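Local coordinates for protein EH1AB1 (Metagenome, PDB 6I8F) that hydrolyses esters, probably through the nucleophilic serine mechanism of enzymes with the alpha/beta hydrolase fold, at residues H139-P144 with L243-L248; L169-D174 with T194-Q199; T254-L259 with R277-R282; L265-D270 with P296-G301. One frame throughout, in Å; residues are numbered along the deposited sequence.

Contact 1. Residues H139-P144 with L243-L248; sequences HPFPAP and LTDLRL
Phe141 lays its ring against Leu248 and points its rim at Arg247, and most of the contact is apolar. The ring lies between two aliphatic groups. Leu248 covers one face with CG and CD2, CD2 standing 4.2 Å from the ring centroid and off-centre, while Pro142 of its own segment covers the opposite face with CB. At the edge, near the ring plane, Arg247 CB approaches CE2 of Phe141 to 3.5 Å. Having CG anti to the backbone N (chi1 177°) extends the phenyl group this far across the gap.

Ionic bonds hold the arginine that receives the ring. Arg247 grips Asp245 side-on, NE giving to OD1 at 2.9 Å and NH2 to OD2 at 2.7 Å, the latter nearly straight. The guanidinium is thereby fixed with one face toward Phe141 CZ, the two planes 70° apart, and NH1 reaches Pro142 CB at 3.6 Å. Phenylalanine suits this place because its flat apolar ring fits between Leu248 and Pro142, and its CZ rests by van der Waals contact on the guanidinium face, whose polar edge is taken up by Asp245.

A side-chain-to-backbone bond completes the frame: Asp245 OD1 also accepts from Arg247 N through its anti lone pair, forming an Asx turn. In the other segment, a cis peptide joins Phe141 to Pro142, the N-cap residue of helix 143-157. An Asx turn thus packs against a cis-proline helix start, joining two loop regions of the alpha/beta hydrolase fold.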
loop_
_atom_site.group_PDB
_atom_site.type_symbol
_atom_site.label_atom_id
_atom_site.label_comp_id
_atom_site.label_asym_id
_atom_site.label_seq_id
_atom_site.Cartn_x
_atom_site.Cartn_y
_atom_site.Cartn_z
ATOM N N HIS A 139 22.345 16.767 22.111
ATOM C CA HIS A 139 21.251 17.672 21.799
ATOM C C HIS A 139 19.942 16.925 22.038
ATOM O O HIS A 139 19.376 16.326 21.111
ATOM C CB HIS A 139 21.394 18.182 20.356
ATOM C CG HIS A 139 22.768 18.657 20.031
ATOM N ND1 HIS A 139 23.286 19.822 20.561
ATOM C CD2 HIS A 139 23.742 18.112 19.266
ATOM C CE1 HIS A 139 24.515 19.989 20.118
ATOM N NE2 HIS A 139 24.820 18.952 19.320
ATOM N N PRO A 140 19.479 16.867 23.308
ATOM C CA PRO A 140 18.334 16.036 23.670
ATOM C C PRO A 140 17.014 16.654 23.193
ATOM O O PRO A 140 17.005 17.772 22.705
ATOM C CB PRO A 140 18.391 15.964 25.211
ATOM C CG PRO A 140 19.178 17.186 25.636
ATOM C CD PRO A 140 20.064 17.557 24.467
ATOM N N PHE A 141 15.922 15.906 23.379
ATOM C CA PHE A 141 14.556 16.396 23.115
ATOM C C PHE A 141 14.429 17.805 23.689
ATOM O O PHE A 141 14.784 18.007 24.847
ATOM C CB PHE A 141 13.522 15.452 23.740
ATOM C CG PHE A 141 12.094 15.912 23.595
ATOM C CD1 PHE A 141 11.495 16.706 24.569
ATOM C CD2 PHE A 141 11.343 15.555 22.486
ATOM C CE1 PHE A 141 10.183 17.139 24.432
ATOM C CE2 PHE A 141 10.035 15.997 22.342
ATOM C CZ PHE A 141 9.453 16.780 23.319
ATOM N N PRO A 142 13.920 18.771 22.906
ATOM C CA PRO A 142 13.250 18.559 21.630
ATOM C C PRO A 142 14.119 18.870 20.403
ATOM O O PRO A 142 13.579 19.018 19.316
ATOM C CB PRO A 142 12.087 19.558 21.684
ATOM C CG PRO A 142 12.693 20.742 22.389
ATOM C CD PRO A 142 13.608 20.116 23.422
ATOM N N ALA A 143 15.440 18.964 20.594
ATOM C CA ALA A 143 16.379 19.457 19.554
ATOM C C ALA A 143 16.226 18.676 18.247
ATOM O O ALA A 143 16.167 19.266 17.172
ATOM C CB ALA A 143 17.801 19.384 20.059
ATOM N N PRO A 144 16.210 17.330 18.248
ATOM C CA PRO A 144 16.135 16.600 16.979
ATOM C C PRO A 144 14.843 16.881 16.185
ATOM O O PRO A 144 14.882 17.071 14.967
ATOM C CB PRO A 144 16.278 15.134 17.417
ATOM C CG PRO A 144 16.983 15.226 18.763
ATOM C CD PRO A 144 16.368 16.446 19.409
ATOM N N LEU A 243 5.093 12.685 29.031
ATOM C CA LEU A 243 5.234 11.681 27.996
ATOM C C LEU A 243 4.001 11.638 27.081
ATOM O O LEU A 243 3.982 10.871 26.128
ATOM C CB LEU A 243 5.494 10.328 28.654
ATOM C CG LEU A 243 6.812 10.214 29.414
ATOM C CD1 LEU A 243 7.015 8.798 29.906
ATOM C CD2 LEU A 243 7.991 10.649 28.560
ATOM N N THR A 244 3.001 12.479 27.352
ATOM C CA THR A 244 1.867 12.662 26.461
ATOM C C THR A 244 2.133 13.837 25.512
ATOM O O THR A 244 1.314 14.119 24.648
ATOM C CB THR A 244 0.562 12.910 27.228
ATOM O OG1 THR A 244 0.683 14.152 27.919
ATOM C CG2 THR A 244 0.210 11.805 28.196
ATOM N N ASP A 245 3.267 14.528 25.691
ATOM C CA ASP A 245 3.731 15.498 24.714
ATOM C C ASP A 245 3.596 14.872 23.316
ATOM O O ASP A 245 4.112 13.779 23.069
ATOM C CB ASP A 245 5.179 15.918 24.986
ATOM C CG ASP A 245 5.632 17.129 24.192
ATOM O OD1 ASP A 245 5.680 17.040 22.950
ATOM O OD2 ASP A 245 5.961 18.150 24.822
ATOM N N LEU A 246 2.906 15.570 22.414
ATOM C CA LEU A 246 2.619 15.027 21.070
ATOM C C LEU A 246 3.902 14.912 20.225
ATOM O O LEU A 246 3.892 14.236 19.209
ATOM C CB LEU A 246 1.583 15.908 20.365
ATOM C CG LEU A 246 0.205 15.962 21.018
ATOM C CD1 LEU A 246 -0.708 16.887 20.242
ATOM C CD2 LEU A 246 -0.408 14.579 21.140
ATOM N N ARG A 247 4.991 15.582 20.618
ATOM C CA ARG A 247 6.279 15.396 19.934
ATOM C C ARG A 247 6.904 14.054 20.321
ATOM O O ARG A 247 7.766 13.566 19.605
ATOM C CB ARG A 247 7.253 16.536 20.227
ATOM C CG ARG A 247 6.833 17.873 19.630
ATOM C CD ARG A 247 7.581 19.029 20.263
ATOM N NE ARG A 247 7.336 19.108 21.702
ATOM C CZ ARG A 247 7.913 19.986 22.523
ATOM N NH1 ARG A 247 8.756 20.879 22.040
ATOM N NH2 ARG A 247 7.661 19.949 23.824
ATOM N N LEU A 248 6.480 13.470 21.447
ATOM C CA LEU A 248 6.918 12.123 21.845
ATOM C C LEU A 248 5.857 11.066 21.517
ATOM O O LEU A 248 6.166 9.882 21.462
ATOM C CB LEU A 248 7.177 12.099 23.355
ATOM C CG LEU A 248 8.377 12.884 23.876
ATOM C CD1 LEU A 248 8.359 12.900 25.399
ATOM C CD2 LEU A 248 9.683 12.290 23.380
#

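Contact 2. Residues L169-D174 with T194-Q199; sequences LAVGGD and TGPAFQ
Val171 and Phe198 belong to neighbouring parallel strands of a beta-alpha-beta crossover, strand 169-174, helix 176-190 and strand 198-202, in the central sheet of the alpha/beta hydrolase fold. Two backbone bonds join the segments: Ala197 N gives to Leu169 O at 2.7 Å, and Val171 N gives to Phe198 O at 3.0 Å. A CA-H...O contact from Gln199 CA to Val171 O, 3.2 Å, adds to the pairing.

Side chains on either face of the sheet close the first shell. On one, both methyls of Val171 meet Pro196, CG1 and CG2 each 3.6 Å from its CG; a branched residue against a rigid ring fills this place compactly. On the other, Ala170 CB touches Phe198 CB and lies at the edge of the phenyl ring, alanine being small enough to leave space for it.

Helices cover both faces of the sheet. Helices 143-157 and 176-190 pack over Val171 and Pro196, and helix 310-327 over Ala170 and Phe198. Beyond Asp174 the first strand runs into the probable nucleophile elbow at Ser175. Gln199 CB stays near Val171, but its amide leads away to the loop just before strand 262-267, where NE2 donates to Pro260 O.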
loop_
_atom_site.group_PDB
_atom_site.type_symbol
_atom_site.label_atom_id
_atom_site.label_comp_id
_atom_site.label_asym_id
_atom_site.label_seq_id
_atom_site.Cartn_x
_atom_site.Cartn_y
_atom_site.Cartn_z
ATOM N N LEU A 169 5.834 17.570 -1.969
ATOM C CA LEU A 169 6.855 17.490 -0.937
ATOM C C LEU A 169 6.396 16.497 0.131
ATOM O O LEU A 169 5.459 16.787 0.857
ATOM C CB LEU A 169 7.013 18.885 -0.325
ATOM C CG LEU A 169 8.410 19.477 -0.325
ATOM C CD1 LEU A 169 9.017 19.438 -1.724
ATOM C CD2 LEU A 169 8.356 20.903 0.197
ATOM N N ALA A 170 7.059 15.343 0.219
ATOM C CA ALA A 170 6.743 14.349 1.236
ATOM C C ALA A 170 7.747 14.466 2.385
ATOM O O ALA A 170 8.853 14.970 2.204
ATOM C CB ALA A 170 6.791 12.969 0.629
ATOM N N VAL A 171 7.370 13.927 3.540
ATOM C CA VAL A 171 8.310 13.622 4.616
ATOM C C VAL A 171 8.219 12.124 4.907
ATOM O O VAL A 171 7.186 11.485 4.654
ATOM C CB VAL A 171 8.030 14.434 5.893
ATOM C CG1 VAL A 171 8.278 15.911 5.658
ATOM C CG2 VAL A 171 6.624 14.192 6.445
ATOM N N GLY A 172 9.305 11.572 5.439
ATOM C CA GLY A 172 9.315 10.190 5.790
ATOM C C GLY A 172 10.536 9.832 6.588
ATOM O O GLY A 172 11.455 10.604 6.723
ATOM N N GLY A 173 10.527 8.622 7.119
ATOM C CA GLY A 173 11.633 8.144 7.925
ATOM C C GLY A 173 11.306 6.815 8.553
ATOM O O GLY A 173 10.155 6.393 8.524
ATOM N N ASP A 174 12.338 6.168 9.095
ATOM C CA ASP A 174 12.227 4.864 9.722
ATOM C C ASP A 174 12.377 5.027 11.243
ATOM O O ASP A 174 13.258 5.741 11.702
ATOM C CB ASP A 174 13.246 3.885 9.129
ATOM C CG ASP A 174 14.702 4.300 9.290
ATOM O OD1 ASP A 174 15.071 5.360 8.738
ATOM O OD2 ASP A 174 15.457 3.551 9.963
ATOM N N THR A 194 1.349 25.350 5.699
ATOM C CA THR A 194 1.395 24.302 4.697
ATOM C C THR A 194 2.312 23.172 5.171
ATOM O O THR A 194 3.473 23.370 5.466
ATOM C CB THR A 194 1.852 24.870 3.354
ATOM O OG1 THR A 194 0.879 25.861 3.031
ATOM C CG2 THR A 194 1.939 23.841 2.247
ATOM N N GLY A 195 1.743 21.974 5.242
ATOM C CA GLY A 195 2.470 20.821 5.630
ATOM C C GLY A 195 2.856 19.982 4.421
ATOM O O GLY A 195 2.570 20.350 3.283
ATOM N N PRO A 196 3.511 18.826 4.660
ATOM C CA PRO A 196 3.874 17.895 3.599
ATOM C C PRO A 196 2.649 17.398 2.831
ATOM O O PRO A 196 1.577 17.326 3.393
ATOM C CB PRO A 196 4.518 16.729 4.361
ATOM C CG PRO A 196 5.028 17.364 5.629
ATOM C CD PRO A 196 3.940 18.353 5.985
ATOM N N ALA A 197 2.848 17.044 1.560
ATOM C CA ALA A 197 1.802 16.481 0.712
ATOM C C ALA A 197 1.597 14.980 0.994
ATOM O O ALA A 197 0.620 14.375 0.522
ATOM C CB ALA A 197 2.195 16.700 -0.730
ATOM N N PHE A 198 2.538 14.353 1.715
ATOM C CA PHE A 198 2.544 12.898 1.907
ATOM C C PHE A 198 3.477 12.585 3.073
ATOM O O PHE A 198 4.419 13.344 3.299
ATOM C CB PHE A 198 2.990 12.209 0.614
ATOM C CG PHE A 198 2.961 10.697 0.592
ATOM C CD1 PHE A 198 4.088 9.957 0.902
ATOM C CD2 PHE A 198 1.815 10.012 0.215
ATOM C CE1 PHE A 198 4.077 8.569 0.854
ATOM C CE2 PHE A 198 1.804 8.624 0.149
ATOM C CZ PHE A 198 2.934 7.906 0.476
ATOM N N GLN A 199 3.204 11.492 3.798
ATOM C CA GLN A 199 4.052 11.057 4.905
ATOM C C GLN A 199 4.320 9.551 4.774
ATOM O O GLN A 199 3.402 8.749 4.660
ATOM C CB GLN A 199 3.463 11.445 6.269
ATOM C CG GLN A 199 2.077 10.867 6.567
ATOM C CD GLN A 199 1.497 11.358 7.875
ATOM O OE1 GLN A 199 2.153 11.333 8.918
ATOM N NE2 GLN A 199 0.249 11.811 7.843
#

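Contact 3. Residues T254-L259 with R277-R282; sequences TDFTGL and RAYADR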
loop_
_atom_site.group_PDB
_atom_site.type_symbol
_atom_site.label_atom_id
_atom_site.label_comp_id
_atom_site.label_asym_id
_atom_site.label_seq_id
_atom_site.Cartn_x
_atom_site.Cartn_y
_atom_site.Cartn_z
ATOM N N THR A 254 -5.658 14.683 19.333
ATOM C CA THR A 254 -7.115 14.780 19.501
ATOM C C THR A 254 -7.830 14.583 18.162
ATOM O O THR A 254 -8.947 14.063 18.095
ATOM C CB THR A 254 -7.466 16.159 20.073
ATOM O OG1 THR A 254 -7.171 16.104 21.466
ATOM C CG2 THR A 254 -8.912 16.563 19.891
ATOM N N ASP A 255 -7.173 15.044 17.100
ATOM C CA ASP A 255 -7.772 15.176 15.802
ATOM C C ASP A 255 -6.712 14.872 14.729
ATOM O O ASP A 255 -5.665 15.502 14.688
ATOM C CB ASP A 255 -8.385 16.573 15.689
ATOM C CG ASP A 255 -8.674 16.992 14.266
ATOM O OD1 ASP A 255 -9.404 16.250 13.581
ATOM O OD2 ASP A 255 -8.142 18.042 13.855
ATOM N N PHE A 256 -7.005 13.882 13.878
ATOM C CA PHE A 256 -6.124 13.442 12.793
ATOM C C PHE A 256 -6.553 14.062 11.458
ATOM O O PHE A 256 -5.876 13.875 10.441
ATOM C CB PHE A 256 -6.080 11.913 12.725
ATOM C CG PHE A 256 -5.071 11.285 13.658
ATOM C CD1 PHE A 256 -5.164 11.458 15.030
ATOM C CD2 PHE A 256 -4.035 10.506 13.167
ATOM C CE1 PHE A 256 -4.227 10.894 15.885
ATOM C CE2 PHE A 256 -3.101 9.939 14.019
ATOM C CZ PHE A 256 -3.196 10.135 15.376
ATOM N N THR A 257 -7.657 14.815 11.443
ATOM C CA THR A 257 -8.123 15.404 10.191
ATOM C C THR A 257 -7.124 16.483 9.762
ATOM O O THR A 257 -6.468 17.125 10.606
ATOM C CB THR A 257 -9.554 15.963 10.280
ATOM O OG1 THR A 257 -9.523 17.162 11.047
ATOM C CG2 THR A 257 -10.544 14.995 10.892
ATOM N N GLY A 258 -6.988 16.655 8.443
ATOM C CA GLY A 258 -6.084 17.651 7.876
ATOM C C GLY A 258 -4.634 17.190 7.805
ATOM O O GLY A 258 -3.776 17.953 7.392
ATOM N N LEU A 259 -4.345 15.952 8.218
ATOM C CA LEU A 259 -3.008 15.399 8.097
ATOM C C LEU A 259 -2.854 14.827 6.692
ATOM O O LEU A 259 -3.840 14.436 6.078
ATOM C CB LEU A 259 -2.787 14.333 9.171
ATOM C CG LEU A 259 -2.712 14.855 10.604
ATOM C CD1 LEU A 259 -2.479 13.712 11.577
ATOM C CD2 LEU A 259 -1.629 15.931 10.758
ATOM N N ARG A 277 0.351 0.468 13.657
ATOM C CA ARG A 277 -0.933 0.125 13.081
ATOM C C ARG A 277 -2.015 1.059 13.640
ATOM O O ARG A 277 -2.852 1.584 12.886
ATOM C CB ARG A 277 -1.283 -1.340 13.354
ATOM C CG ARG A 277 -2.503 -1.802 12.577
ATOM C CD ARG A 277 -2.786 -3.270 12.794
ATOM N NE ARG A 277 -3.948 -3.658 12.015
ATOM C CZ ARG A 277 -4.613 -4.790 12.168
ATOM N NH1 ARG A 277 -4.187 -5.691 13.045
ATOM N NH2 ARG A 277 -5.716 -4.992 11.465
ATOM N N ALA A 278 -1.976 1.286 14.957
ATOM C CA ALA A 278 -2.900 2.213 15.619
ATOM C C ALA A 278 -2.888 3.576 14.924
ATOM O O ALA A 278 -3.940 4.181 14.732
ATOM C CB ALA A 278 -2.550 2.343 17.084
ATOM N N TYR A 279 -1.694 4.066 14.566
ATOM C CA TYR A 279 -1.546 5.377 13.896
ATOM C C TYR A 279 -2.264 5.372 12.532
ATOM O O TYR A 279 -3.010 6.318 12.186
ATOM C CB TYR A 279 -0.068 5.760 13.786
ATOM C CG TYR A 279 0.139 7.246 13.639
ATOM C CD1 TYR A 279 0.118 8.081 14.745
ATOM C CD2 TYR A 279 0.302 7.825 12.394
ATOM C CE1 TYR A 279 0.289 9.451 14.621
ATOM C CE2 TYR A 279 0.462 9.194 12.246
ATOM C CZ TYR A 279 0.466 10.010 13.366
ATOM O OH TYR A 279 0.612 11.360 13.228
ATOM N N ALA A 280 -2.071 4.303 11.763
ATOM C CA ALA A 280 -2.752 4.128 10.471
ATOM C C ALA A 280 -4.272 4.079 10.676
ATOM O O ALA A 280 -5.025 4.675 9.916
ATOM C CB ALA A 280 -2.249 2.881 9.784
ATOM N N ASP A 281 -4.710 3.358 11.714
ATOM C CA ASP A 281 -6.131 3.260 12.066
ATOM C C ASP A 281 -6.729 4.654 12.314
ATOM O O ASP A 281 -7.814 4.946 11.818
ATOM C CB ASP A 281 -6.351 2.357 13.283
ATOM C CG ASP A 281 -6.146 0.882 12.994
ATOM O OD1 ASP A 281 -6.105 0.504 11.792
ATOM O OD2 ASP A 281 -5.992 0.126 13.968
ATOM N N ARG A 282 -6.024 5.507 13.068
ATOM C CA ARG A 282 -6.507 6.860 13.375
ATOM C C ARG A 282 -6.561 7.693 12.093
ATOM O O ARG A 282 -7.532 8.468 11.882
ATOM C CB ARG A 282 -5.640 7.566 14.423
ATOM C CG ARG A 282 -5.583 6.890 15.790
ATOM C CD ARG A 282 -6.534 7.380 16.869
ATOM N NE ARG A 282 -6.993 8.759 16.756
ATOM C CZ ARG A 282 -6.749 9.746 17.623
ATOM N NH1 ARG A 282 -5.841 9.616 18.579
ATOM N NH2 ARG A 282 -7.418 10.880 17.521
#
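Thr254 meets Arg282 through its carbonyl: O lies near the plane of the guanidinium, at its edge, 3.6 Å from NH2, while the hydrogen bond of that nitrogen goes to Ala253 O. The side chain of Asp255 takes almost no part across the contact and orders its own loop instead. Its OD1 accepts from Thr257 OG1 at 2.7 Å on the syn lone pair, and from Thr257 N, which comes from above the carboxylate plane. The second bond makes an Asx turn, a role that a short carboxylate fills well.

Phe256 carries the contact. Arg282 folds over one face of the ring, with CB 3.5 Å from the centroid and almost on the normal. Bends at chi2 and chi3 (-96° and -26°) then bring the guanidinium round beside the ring, its face over Phe256 CE1, with CZ 3.3 Å from CE1 and the planes 42° apart. The CE2-CZ edge of the phenyl ring points at the face of Tyr279, an edge-to-face pair with centroids 5.0 Å apart. A flat aromatic residue serves both neighbours, one by its face and one by its edge.

From Phe256 the chain enters a type II turn. Gly258 takes the positive phi of its third position, and Leu259 returns inward with CD1 4.2 Å from Tyr279 OH.

The loop leads into strand 262-267 and packs against helix 273-285. Helix 176-190 flanks both: its Arg189 bonds to the carbonyls of Asp255 and Thr257, and its Gln186 to Tyr279 OH.

Contact 4. Residues L265-D270 with P296-G301; sequences LTAGYD and PGTIHG
The imidazole of His300 receives Asp270 OD2 at its edge, nearly in the ring plane, and the ring of Tyr203 packs against it. The carboxylate is turned 69° against the imidazole. The other flat group, the Tyr269 ring, has Ile299 CG2 at its edge, 3.8 Å from CD1, and meets the ring of Phe218. Together with Ser175, to which His300 NE2 is hydrogen-bonded, Asp270 and His300 have the arrangement of a Ser-His-Asp catalytic triad, as in other alpha/beta hydrolases.

His300 ND1 donates to Asp270 OD2 at 2.7 Å, meeting it on the syn side but 32° out of the carboxylate plane. Asp270 CG stands anti to its backbone N (chi1 -176°), which aims the acid across the gap. OD1 of the same carboxylate accepts from Leu272 N, so each carboxylate oxygen has its own N-H donor.

Next to this pair the ends of strands 262-267 and 290-296 and the chain just after them pack closely. Gly268 CA lies 4.1 Å from Pro296 CA; glycine, having no side chain, lets the two backbones come this close. Ala267 CB, small enough for the space, rests on the backbone of Ile299. The segments are joined by Tyr269 N giving to Thr298 O at 2.9 Å.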
loop_
_atom_site.group_PDB
_atom_site.type_symbol
_atom_site.label_atom_id
_atom_site.label_comp_id
_atom_site.label_asym_id
_atom_site.label_seq_id
_atom_site.Cartn_x
_atom_site.Cartn_y
_atom_site.Cartn_z
ATOM N N LEU A 265 4.062 1.463 7.488
ATOM C CA LEU A 265 4.567 0.119 7.411
ATOM C C LEU A 265 4.910 -0.360 8.826
ATOM O O LEU A 265 5.546 0.384 9.585
ATOM C CB LEU A 265 5.797 0.094 6.498
ATOM C CG LEU A 265 6.434 -1.280 6.279
ATOM C CD1 LEU A 265 7.075 -1.366 4.906
ATOM C CD2 LEU A 265 7.469 -1.586 7.351
ATOM N N THR A 266 4.476 -1.585 9.161
ATOM C CA THR A 266 4.918 -2.253 10.375
ATOM C C THR A 266 5.649 -3.557 10.038
ATOM O O THR A 266 5.388 -4.220 9.026
ATOM C CB THR A 266 3.764 -2.512 11.353
ATOM O OG1 THR A 266 2.785 -3.311 10.688
ATOM C CG2 THR A 266 3.152 -1.233 11.885
ATOM N N ALA A 267 6.588 -3.904 10.917
ATOM C CA ALA A 267 7.253 -5.198 10.926
ATOM C C ALA A 267 6.521 -6.106 11.922
ATOM O O ALA A 267 6.119 -5.650 12.984
ATOM C CB ALA A 267 8.714 -5.024 11.280
ATOM N N GLY A 268 6.355 -7.384 11.554
ATOM C CA GLY A 268 5.581 -8.367 12.326
ATOM C C GLY A 268 6.158 -8.645 13.710
ATOM O O GLY A 268 5.413 -8.742 14.675
ATOM N N TYR A 269 7.481 -8.803 13.796
ATOM C CA TYR A 269 8.170 -9.151 15.038
ATOM C C TYR A 269 8.845 -7.893 15.587
ATOM O O TYR A 269 10.067 -7.781 15.577
ATOM C CB TYR A 269 9.180 -10.279 14.793
ATOM C CG TYR A 269 9.671 -10.969 16.040
ATOM C CD1 TYR A 269 10.978 -10.828 16.484
ATOM C CD2 TYR A 269 8.834 -11.799 16.767
ATOM C CE1 TYR A 269 11.430 -11.472 17.628
ATOM C CE2 TYR A 269 9.269 -12.450 17.912
ATOM C CZ TYR A 269 10.571 -12.286 18.345
ATOM O OH TYR A 269 10.993 -12.925 19.473
ATOM N N ASP A 270 8.024 -6.958 16.058
ATOM C CA ASP A 270 8.456 -5.606 16.383
ATOM C C ASP A 270 7.597 -5.084 17.526
ATOM O O ASP A 270 6.378 -5.051 17.406
ATOM C CB ASP A 270 8.353 -4.696 15.154
ATOM C CG ASP A 270 8.865 -3.284 15.346
ATOM O OD1 ASP A 270 9.203 -2.923 16.496
ATOM O OD2 ASP A 270 8.933 -2.549 14.335
ATOM N N PRO A 296 5.049 -9.542 7.818
ATOM C CA PRO A 296 5.174 -10.568 8.852
ATOM C C PRO A 296 6.564 -11.220 8.810
ATOM O O PRO A 296 7.220 -11.244 7.763
ATOM C CB PRO A 296 4.068 -11.583 8.526
ATOM C CG PRO A 296 3.787 -11.373 7.043
ATOM C CD PRO A 296 4.091 -9.914 6.764
ATOM N N GLY A 297 7.002 -11.732 9.956
ATOM C CA GLY A 297 8.190 -12.590 10.019
ATOM C C GLY A 297 9.504 -11.832 9.869
ATOM O O GLY A 297 10.531 -12.459 9.669
ATOM N N THR A 298 9.486 -10.495 9.965
ATOM C CA THR A 298 10.722 -9.706 9.968
ATOM C C THR A 298 10.713 -8.786 11.191
ATOM O O THR A 298 9.716 -8.720 11.920
ATOM C CB THR A 298 10.934 -8.937 8.655
ATOM O OG1 THR A 298 12.281 -8.447 8.638
ATOM C CG2 THR A 298 9.947 -7.805 8.467
ATOM N N ILE A 299 11.823 -8.067 11.381
ATOM C CA ILE A 299 12.109 -7.372 12.616
ATOM C C ILE A 299 12.248 -5.876 12.355
ATOM O O ILE A 299 12.536 -5.452 11.246
ATOM C CB ILE A 299 13.403 -7.913 13.264
ATOM C CG1 ILE A 299 14.590 -7.832 12.303
ATOM C CG2 ILE A 299 13.181 -9.323 13.792
ATOM C CD1 ILE A 299 15.919 -8.195 12.931
ATOM N N HIS A 300 12.126 -5.110 13.440
ATOM C CA HIS A 300 12.439 -3.712 13.447
ATOM C C HIS A 300 13.853 -3.509 12.879
ATOM O O HIS A 300 14.786 -4.213 13.261
ATOM C CB HIS A 300 12.308 -3.158 14.867
ATOM C CG HIS A 300 12.236 -1.676 14.907
ATOM N ND1 HIS A 300 11.052 -0.987 14.653
ATOM C CD2 HIS A 300 13.194 -0.747 15.133
ATOM C CE1 HIS A 300 11.292 0.311 14.742
ATOM N NE2 HIS A 300 12.604 0.482 15.042
ATOM N N GLY A 301 13.989 -2.540 11.968
ATOM C CA GLY A 301 15.266 -2.210 11.324
ATOM C C GLY A 301 15.401 -2.770 9.919
ATOM O O GLY A 301 16.305 -2.366 9.200
HETATM O O HOH W 1 12.012 -6.249 16.044
#

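Contacts 2 and 4 are buried: contact 2 lies in the central sheet, contact 4 at and beyond the ends of its strands. Contacts 1 and 3 are only partly buried, joining two loops at the start of helix 143-157 in contact 1 and a loop to helix 273-285 in contact 3. The chemistry follows: backbone bonds and small apolar side chains in contact 2, a histidine-carboxylate pair in contact 4, and arginine-phenylalanine packing in the others, rim to guanidinium face in contact 1 and Arg282 CB over the ring face in contact 3. Contact 3 touches contacts 2 and 4, through Leu259 against Gln199 and Arg277 against Thr266, whereas contact 1 touches none of the others.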